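Long-range contacts in chemotaxis signal transduction protein (Thermoanaerobacter tengcongensis, PDB 2QDL), which probably acts as the scaffold that couples chemoreceptors to the histidine kinase CheA in bacterial chemotaxis signalling: residues A[34-39]-A[80-85]; A[38-43]-A[52-57]; A[15-20]-A[95-100]. All coordinates share one frame; numbering follows the deposited sequence.

How the interactions relate
The three contacts belong to one curled, mostly antiparallel sheet and run from near the centre of the chain outward. Interaction 3 is the most central, its centre about 8 Å from the centre of the chain, with largely buried residues and an aspartate satisfied within the fold. Interaction 1 is intermediate, apolar where strand 33-36 faces strand 50-56 but polar around Arg82; strand 82-88 joins it to interaction 3 through backbone bonds to strand 91-106. Interaction 2, its centre about 17 Å from that of the chain, is a single bridge between a loop and strand 50-56. It shares Val38 and Ser39 with interaction 1, and isoleucines from both meet where Ile83 touches Ile40 and Ile54.

Interaction 1: A[34-39]-A[80-85]; sequences VVKDVS and DSRIII
Val35 and Ile83 form the hydrogen-bonded pair of a short antiparallel ladder that joins the end of strand 33-36 to the start of strand 82-88. Two backbone bonds close the ring: Val35 N to Ile83 O at 2.7 Å, and Ile83 N to Val35 O at 2.6 Å, both nearly straight. Beta-branched residues suit these extended backbones, and Val35 presses a methyl against its partner, CG2 lying only 3.5 Å from Ile83 CB. That methyl sits between the backbone N and the carbonyl carbon (chi1 -57°, placing CG1 anti to the carbonyl carbon), and it also reaches Ile85 CD1. This face continues onto Leu56 and Ile54 of strand 50-56, whereas Val34 and Ile84 occupy the reverse face.

At the last rung, where Arg82 pairs with Lys36 without hydrogen bonds, the surroundings turn polar. Arg82 CB takes the CG1 methyl of Val34 at 3.6 Å, and the bend at chi2 (-73°) brings CD within 3.9 Å of Lys36 CA. Lys36 CG lies over one face of the guanidinium, toward its rim. Arg82 NH1 donates to Ser81 O at 3.0 Å from above the carbonyl plane, and also to Lys79 O. An alanine here would probably deprive Ser81 O and Lys79 O of a donor and leave Lys36 CG without the flat group beneath it. Asp37, centre of an inverse gamma turn, swings the chain off the strand, and water 1 joins its N, weakly, to Ser81 O. The whole is antiparallel pairing in one of the two small beta-barrels of the CheW-like fold.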
loop_
_atom_site.group_PDB
_atom_site.type_symbol
_atom_site.label_atom_id
_atom_site.label_comp_id
_atom_site.label_asym_id
_atom_site.label_seq_id
_atom_site.Cartn_x
_atom_site.Cartn_y
_atom_site.Cartn_z
ATOM N N VAL A 34 9.346 0.843 6.373
ATOM C CA VAL A 34 9.308 -0.377 5.629
ATOM C C VAL A 34 10.076 -1.409 6.449
ATOM O O VAL A 34 11.280 -1.236 6.706
ATOM C CB VAL A 34 10.003 -0.231 4.260
ATOM C CG1 VAL A 34 9.872 -1.523 3.486
ATOM C CG2 VAL A 34 9.422 0.946 3.451
ATOM N N VAL A 35 9.387 -2.467 6.856
ATOM C CA VAL A 35 10.018 -3.552 7.627
ATOM C C VAL A 35 10.073 -4.823 6.783
ATOM O O VAL A 35 9.350 -4.945 5.815
ATOM C CB VAL A 35 9.291 -3.805 9.008
ATOM C CG1 VAL A 35 9.251 -2.515 9.869
ATOM C CG2 VAL A 35 7.914 -4.293 8.819
ATOM N N LYS A 36 10.924 -5.772 7.138
ATOM C CA LYS A 36 10.882 -7.085 6.457
ATOM C C LYS A 36 9.586 -7.939 6.640
ATOM O O LYS A 36 8.943 -7.911 7.716
ATOM C CB LYS A 36 12.119 -7.892 6.786
ATOM C CG LYS A 36 13.350 -7.215 6.211
ATOM C CD LYS A 36 14.594 -8.003 6.549
ATOM C CE LYS A 36 15.848 -7.346 6.039
ATOM N NZ LYS A 36 16.948 -7.758 6.963
ATOM N N ASP A 37 9.228 -8.685 5.575
ATOM C CA ASP A 37 8.053 -9.568 5.549
ATOM C C ASP A 37 8.368 -10.856 6.316
ATOM O O ASP A 37 8.504 -11.926 5.718
ATOM C CB ASP A 37 7.642 -9.888 4.099
ATOM C CG ASP A 37 6.433 -10.847 3.998
ATOM O OD1 ASP A 37 5.915 -11.279 5.037
ATOM O OD2 ASP A 37 5.986 -11.166 2.868
ATOM N N VAL A 38 8.488 -10.738 7.636
ATOM C CA VAL A 38 8.780 -11.878 8.508
ATOM C C VAL A 38 8.063 -11.777 9.875
ATOM O O VAL A 38 7.736 -10.670 10.370
ATOM C CB VAL A 38 10.327 -12.129 8.690
ATOM C CG1 VAL A 38 10.587 -13.172 9.763
ATOM C CG2 VAL A 38 10.948 -12.609 7.394
ATOM N N SER A 39 7.828 -12.957 10.459
ATOM C CA SER A 39 7.156 -13.095 11.761
ATOM C C SER A 39 5.801 -12.391 11.805
ATOM O O SER A 39 5.509 -11.595 12.701
ATOM C CB SER A 39 8.084 -12.675 12.904
ATOM O OG SER A 39 8.848 -13.800 13.349
ATOM N N ASP A 80 13.059 -10.206 -1.029
ATOM C CA ASP A 80 12.795 -8.793 -1.228
ATOM C C ASP A 80 11.449 -8.333 -0.668
ATOM O O ASP A 80 11.165 -7.113 -0.626
ATOM C CB ASP A 80 12.898 -8.419 -2.715
ATOM C CG ASP A 80 14.290 -8.680 -3.290
ATOM O OD1 ASP A 80 15.286 -8.306 -2.646
ATOM O OD2 ASP A 80 14.385 -9.277 -4.379
ATOM N N SER A 81 10.608 -9.294 -0.265
ATOM C CA SER A 81 9.307 -8.948 0.302
ATOM C C SER A 81 9.482 -8.051 1.534
ATOM O O SER A 81 10.434 -8.208 2.301
ATOM C CB SER A 81 8.476 -10.199 0.644
ATOM O OG SER A 81 7.961 -10.785 -0.535
ATOM N N ARG A 82 8.553 -7.115 1.698
ATOM C CA ARG A 82 8.558 -6.194 2.829
ATOM C C ARG A 82 7.161 -5.929 3.368
ATOM O O ARG A 82 6.142 -6.304 2.766
ATOM C CB ARG A 82 9.150 -4.845 2.389
ATOM C CG ARG A 82 10.590 -4.902 1.934
ATOM C CD ARG A 82 11.502 -5.097 3.134
ATOM N NE ARG A 82 12.905 -4.964 2.762
ATOM C CZ ARG A 82 13.684 -5.947 2.330
ATOM N NH1 ARG A 82 13.209 -7.182 2.180
ATOM N NH2 ARG A 82 14.947 -5.683 2.024
ATOM N N ILE A 83 7.135 -5.243 4.504
ATOM C CA ILE A 83 5.914 -4.730 5.065
ATOM C C ILE A 83 6.024 -3.227 5.185
ATOM O O ILE A 83 6.794 -2.706 5.999
ATOM C CB ILE A 83 5.576 -5.334 6.476
ATOM C CG1 ILE A 83 5.435 -6.866 6.398
ATOM C CG2 ILE A 83 4.313 -4.649 7.021
ATOM C CD1 ILE A 83 5.455 -7.586 7.779
ATOM N N ILE A 84 5.222 -2.546 4.376
ATOM C CA ILE A 84 5.140 -1.080 4.406
ATOM C C ILE A 84 4.189 -0.668 5.506
ATOM O O ILE A 84 2.995 -1.031 5.487
ATOM C CB ILE A 84 4.638 -0.503 3.073
ATOM C CG1 ILE A 84 5.536 -0.996 1.912
ATOM C CG2 ILE A 84 4.571 1.004 3.140
ATOM C CD1 ILE A 84 5.086 -0.530 0.555
ATOM N N ILE A 85 4.722 0.082 6.463
ATOM C CA ILE A 85 3.917 0.608 7.563
ATOM C C ILE A 85 3.270 1.911 7.144
ATOM O O ILE A 85 3.942 2.875 6.749
ATOM C CB ILE A 85 4.721 0.786 8.861
ATOM C CG1 ILE A 85 5.542 -0.474 9.186
ATOM C CG2 ILE A 85 3.820 1.275 10.051
ATOM C CD1 ILE A 85 4.748 -1.748 9.367
HETATM O O HOH W 1 11.359 -10.232 4.107
#

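Interaction 2: A[38-43]-A[52-57]; sequences VSITKI and GIINLR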
loop_
_atom_site.group_PDB
_atom_site.type_symbol
_atom_site.label_atom_id
_atom_site.label_comp_id
_atom_site.label_asym_id
_atom_site.label_seq_id
_atom_site.Cartn_x
_atom_site.Cartn_y
_atom_site.Cartn_z
ATOM N N VAL A 38 8.488 -10.738 7.636
ATOM C CA VAL A 38 8.780 -11.878 8.508
ATOM C C VAL A 38 8.063 -11.777 9.875
ATOM O O VAL A 38 7.736 -10.670 10.370
ATOM C CB VAL A 38 10.327 -12.129 8.690
ATOM C CG1 VAL A 38 10.587 -13.172 9.763
ATOM C CG2 VAL A 38 10.948 -12.609 7.394
ATOM N N SER A 39 7.828 -12.957 10.459
ATOM C CA SER A 39 7.156 -13.095 11.761
ATOM C C SER A 39 5.801 -12.391 11.805
ATOM O O SER A 39 5.509 -11.595 12.701
ATOM C CB SER A 39 8.084 -12.675 12.904
ATOM O OG SER A 39 8.848 -13.800 13.349
ATOM N N ILE A 40 4.985 -12.690 10.804
ATOM C CA ILE A 40 3.571 -12.354 10.856
ATOM C C ILE A 40 2.906 -13.495 11.626
ATOM O O ILE A 40 3.097 -14.665 11.304
ATOM C CB ILE A 40 2.939 -12.128 9.449
ATOM C CG1 ILE A 40 3.700 -11.017 8.709
ATOM C CG2 ILE A 40 1.470 -11.726 9.574
ATOM C CD1 ILE A 40 3.276 -10.855 7.307
ATOM N N THR A 41 2.198 -13.139 12.691
ATOM C CA THR A 41 1.490 -14.125 13.470
ATOM C C THR A 41 0.053 -14.116 13.006
ATOM O O THR A 41 -0.643 -13.097 13.103
ATOM C CB THR A 41 1.590 -13.857 14.995
ATOM O OG1 THR A 41 2.966 -13.689 15.358
ATOM C CG2 THR A 41 0.997 -15.029 15.790
ATOM N N LYS A 42 -0.378 -15.259 12.493
ATOM C CA LYS A 42 -1.731 -15.403 12.006
ATOM C C LYS A 42 -2.705 -15.345 13.174
ATOM O O LYS A 42 -2.466 -15.940 14.226
ATOM C CB LYS A 42 -1.893 -16.705 11.218
ATOM C CG LYS A 42 -0.974 -16.789 9.983
ATOM C CD LYS A 42 -1.166 -18.118 9.249
ATOM C CE LYS A 42 -0.411 -18.146 7.927
ATOM N NZ LYS A 42 -0.764 -19.382 7.154
ATOM N N ILE A 43 -3.792 -14.616 12.974
ATOM C CA ILE A 43 -4.820 -14.451 13.994
ATOM C C ILE A 43 -6.088 -15.218 13.591
ATOM O O ILE A 43 -6.634 -14.958 12.510
ATOM C CB ILE A 43 -5.161 -12.969 14.194
ATOM C CG1 ILE A 43 -3.897 -12.149 14.503
ATOM C CG2 ILE A 43 -6.275 -12.797 15.256
ATOM C CD1 ILE A 43 -3.099 -12.559 15.748
ATOM N N GLY A 52 -2.285 -11.343 9.373
ATOM C CA GLY A 52 -2.014 -11.463 10.783
ATOM C C GLY A 52 -1.486 -10.208 11.401
ATOM O O GLY A 52 -1.805 -9.106 10.972
ATOM N N ILE A 53 -0.666 -10.373 12.419
ATOM C CA ILE A 53 -0.131 -9.236 13.090
ATOM C C ILE A 53 1.368 -9.329 13.262
ATOM O O ILE A 53 1.940 -10.414 13.272
ATOM C CB ILE A 53 -0.870 -8.962 14.455
ATOM C CG1 ILE A 53 -2.298 -8.488 14.203
ATOM C CG2 ILE A 53 -0.195 -7.850 15.208
ATOM C CD1 ILE A 53 -3.154 -8.494 15.444
ATOM N N ILE A 54 1.995 -8.166 13.366
ATOM C CA ILE A 54 3.398 -8.066 13.764
ATOM C C ILE A 54 3.515 -7.257 15.070
ATOM O O ILE A 54 2.683 -6.401 15.393
ATOM C CB ILE A 54 4.308 -7.460 12.646
ATOM C CG1 ILE A 54 3.800 -6.073 12.203
ATOM C CG2 ILE A 54 4.445 -8.446 11.468
ATOM C CD1 ILE A 54 4.844 -5.255 11.460
ATOM N N ASN A 55 4.549 -7.571 15.828
ATOM C CA ASN A 55 4.871 -6.839 17.024
ATOM C C ASN A 55 6.020 -5.924 16.677
ATOM O O ASN A 55 7.164 -6.381 16.546
ATOM C CB ASN A 55 5.279 -7.796 18.148
ATOM C CG ASN A 55 5.831 -7.064 19.347
ATOM O OD1 ASN A 55 5.736 -5.864 19.428
ATOM N ND2 ASN A 55 6.405 -7.792 20.279
ATOM N N LEU A 56 5.722 -4.650 16.486
ATOM C CA LEU A 56 6.764 -3.716 16.068
ATOM C C LEU A 56 7.055 -2.759 17.206
ATOM O O LEU A 56 6.230 -1.926 17.512
ATOM C CB LEU A 56 6.358 -2.963 14.794
ATOM C CG LEU A 56 7.395 -1.970 14.268
ATOM C CD1 LEU A 56 8.697 -2.687 13.914
ATOM C CD2 LEU A 56 6.869 -1.184 13.074
ATOM N N ARG A 57 8.209 -2.934 17.855
ATOM C CA ARG A 57 8.613 -2.131 19.025
ATOM C C ARG A 57 7.546 -2.068 20.130
ATOM O O ARG A 57 7.337 -1.014 20.731
ATOM C CB ARG A 57 9.018 -0.704 18.595
ATOM C CG ARG A 57 10.247 -0.657 17.712
ATOM C CD ARG A 57 10.718 0.806 17.443
ATOM N NE ARG A 57 9.858 1.427 16.458
ATOM C CZ ARG A 57 9.997 1.330 15.130
ATOM N NH1 ARG A 57 10.998 0.662 14.586
ATOM N NH2 ARG A 57 9.113 1.911 14.347
HETATM O O HOH W 2 6.007 -9.945 15.185
#
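Ile40 and Ile54 meet on one side of the backbone bridge joining the loop 38-43 to strand 50-56, and Ile43 and Ile53 meet on the other. In the first pair the chains cross obliquely, Ile40 CG1 approaching Ile54 CG2 at 3.8 Å. Ile54 puts CG1 in the position between its backbone N and carbonyl carbon (chi1 56°), which leaves CG2 to face the loop, where it also touches Ser39 O at 3.5 Å. In the second pair Ile43 CG1 lies 3.8 Å from Ile53 CD1.

Between the two pairs runs a single antiparallel bridge: Thr41 N donates to Ile53 O at 2.8 Å, and Ile53 N returns a bond to Thr41 O. Gly52 lets the loop come this close, since a side chain there would collide with Thr41 O, already 3.2 Å from Gly52 CA; at its backbone angles a side chain would also jam against the carbonyl O of the preceding residue. Farther along, water 2 spans the widening gap from Ser39 O to Asn55 N.

The loop thus lies along one edge of strand 50-56, whose other edge bonds to strand 59-65, while Ile40 and Ile54 both rest on Ile83 of strand 82-88.

Interaction 3: A[15-20]-A[95-100]; sequences VVFSLA and LIVDAV
Phe17 and Val97 are brought together by their first torsions: Phe17 holds CG between its backbone N and carbonyl carbon (chi1 49°), and Val97 sets CG1 anti to its carbonyl carbon (chi1 -53°). The setting is an antiparallel pairing of strand 12-19 with the interrupted strand 91-106, where the latter passes from one barrel of the CheW fold to the other. Around Asp98 the long strand changes course, so that its part 95-97 runs at 78° to strand 15-19, while Val100 beyond the break is paired with Phe17.

Phe17 and Val97 cross at about a right angle, and Val97 CG1 comes within 3.3 Å of ring atom CD1, an obliquely placed contact. An aromatic ring suits this buried place, for it also reaches Tyr24, Leu26, Ile84 and Leu66. Two residues before Phe17, the methyl Val15 CG1 meets Val100 CG1 at 3.6 Å.

Backbone bonds here are long and bent: Ser18 N reaches Ala99 O, and Asp98 N reaches Ser18 O, each at 3.1 Å. The buried carboxylate of Asp98 is well supplied, OD1 forming a salt bridge with Lys67, while Ala20 N donates to OD2 at 2.8 Å. Ser18 OG is hydrogen-bonded with His101 NE2 and also donates to water 3. That water in turn gives its hydrogens to Asp98 OD2, at 2.8 Å, and to Ala20 O.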
loop_
_atom_site.group_PDB
_atom_site.type_symbol
_atom_site.label_atom_id
_atom_site.label_comp_id
_atom_site.label_asym_id
_atom_site.label_seq_id
_atom_site.Cartn_x
_atom_site.Cartn_y
_atom_site.Cartn_z
ATOM N N VAL A 15 6.646 5.913 -3.900
ATOM C CA VAL A 15 7.306 4.627 -3.646
ATOM C C VAL A 15 6.563 3.581 -4.450
ATOM O O VAL A 15 5.333 3.395 -4.287
ATOM C CB VAL A 15 7.250 4.269 -2.136
ATOM C CG1 VAL A 15 7.988 2.985 -1.843
ATOM C CG2 VAL A 15 7.827 5.422 -1.319
ATOM N N VAL A 16 7.318 2.932 -5.339
ATOM C CA VAL A 16 6.794 1.950 -6.270
ATOM C C VAL A 16 7.201 0.565 -5.779
ATOM O O VAL A 16 8.371 0.307 -5.451
ATOM C CB VAL A 16 7.275 2.207 -7.740
ATOM C CG1 VAL A 16 6.702 1.161 -8.713
ATOM C CG2 VAL A 16 6.868 3.590 -8.208
ATOM N N PHE A 17 6.212 -0.311 -5.699
ATOM C CA PHE A 17 6.395 -1.652 -5.249
ATOM C C PHE A 17 5.636 -2.571 -6.182
ATOM O O PHE A 17 4.741 -2.150 -6.912
ATOM C CB PHE A 17 5.934 -1.820 -3.782
ATOM C CG PHE A 17 4.545 -1.248 -3.473
ATOM C CD1 PHE A 17 3.410 -2.054 -3.541
ATOM C CD2 PHE A 17 4.391 0.084 -3.112
ATOM C CE1 PHE A 17 2.130 -1.529 -3.219
ATOM C CE2 PHE A 17 3.136 0.618 -2.798
ATOM C CZ PHE A 17 2.010 -0.180 -2.846
ATOM N N SER A 18 5.984 -3.850 -6.186
ATOM C CA SER A 18 5.306 -4.716 -7.113
ATOM C C SER A 18 4.459 -5.729 -6.356
ATOM O O SER A 18 4.746 -6.047 -5.215
ATOM C CB SER A 18 6.300 -5.369 -8.073
ATOM O OG SER A 18 7.261 -6.105 -7.367
ATOM N N LEU A 19 3.375 -6.154 -6.999
ATOM C CA LEU A 19 2.539 -7.265 -6.532
ATOM C C LEU A 19 2.376 -8.193 -7.744
ATOM O O LEU A 19 1.758 -7.801 -8.724
ATOM C CB LEU A 19 1.165 -6.788 -6.039
ATOM C CG LEU A 19 1.134 -5.865 -4.806
ATOM C CD1 LEU A 19 -0.301 -5.381 -4.561
ATOM C CD2 LEU A 19 1.713 -6.582 -3.587
ATOM N N ALA A 20 2.960 -9.390 -7.680
ATOM C CA ALA A 20 3.012 -10.304 -8.829
ATOM C C ALA A 20 3.569 -9.522 -10.031
ATOM O O ALA A 20 4.637 -8.889 -9.920
ATOM C CB ALA A 20 1.636 -10.941 -9.134
ATOM N N LEU A 95 1.215 -3.283 5.068
ATOM C CA LEU A 95 0.830 -3.791 3.749
ATOM C C LEU A 95 2.003 -4.612 3.225
ATOM O O LEU A 95 3.137 -4.109 3.151
ATOM C CB LEU A 95 0.514 -2.640 2.783
ATOM C CG LEU A 95 -0.352 -1.449 3.247
ATOM C CD1 LEU A 95 -0.545 -0.485 2.104
ATOM C CD2 LEU A 95 -1.699 -1.908 3.726
ATOM N N ILE A 96 1.724 -5.877 2.888
ATOM C CA ILE A 96 2.716 -6.763 2.279
ATOM C C ILE A 96 2.911 -6.375 0.827
ATOM O O ILE A 96 1.952 -6.140 0.088
ATOM C CB ILE A 96 2.313 -8.270 2.405
ATOM C CG1 ILE A 96 2.214 -8.673 3.876
ATOM C CG2 ILE A 96 3.301 -9.211 1.644
ATOM C CD1 ILE A 96 1.461 -9.959 4.083
ATOM N N VAL A 97 4.182 -6.293 0.435
ATOM C CA VAL A 97 4.579 -6.009 -0.953
ATOM C C VAL A 97 5.728 -6.961 -1.335
ATOM O O VAL A 97 6.508 -7.346 -0.476
ATOM C CB VAL A 97 4.989 -4.494 -1.164
ATOM C CG1 VAL A 97 3.911 -3.557 -0.676
ATOM C CG2 VAL A 97 6.316 -4.142 -0.465
ATOM N N ASP A 98 5.843 -7.302 -2.615
ATOM C CA ASP A 98 6.922 -8.168 -3.102
ATOM C C ASP A 98 8.276 -7.476 -3.105
ATOM O O ASP A 98 9.287 -8.125 -2.971
ATOM C CB ASP A 98 6.629 -8.721 -4.525
ATOM C CG ASP A 98 5.434 -9.643 -4.551
ATOM O OD1 ASP A 98 5.102 -10.207 -3.493
ATOM O OD2 ASP A 98 4.846 -9.822 -5.632
ATOM N N ALA A 99 8.294 -6.167 -3.288
ATOM C CA ALA A 99 9.559 -5.421 -3.303
ATOM C C ALA A 99 9.257 -3.956 -3.436
ATOM O O ALA A 99 8.285 -3.582 -4.056
ATOM C CB ALA A 99 10.459 -5.881 -4.493
ATOM N N VAL A 100 10.091 -3.140 -2.817
ATOM C CA VAL A 100 10.157 -1.714 -3.069
ATOM C C VAL A 100 11.222 -1.533 -4.154
ATOM O O VAL A 100 12.424 -1.689 -3.900
ATOM C CB VAL A 100 10.482 -0.936 -1.769
ATOM C CG1 VAL A 100 10.705 0.562 -2.051
ATOM C CG2 VAL A 100 9.363 -1.137 -0.738
HETATM O O HOH W 3 6.263 -8.884 -7.882
#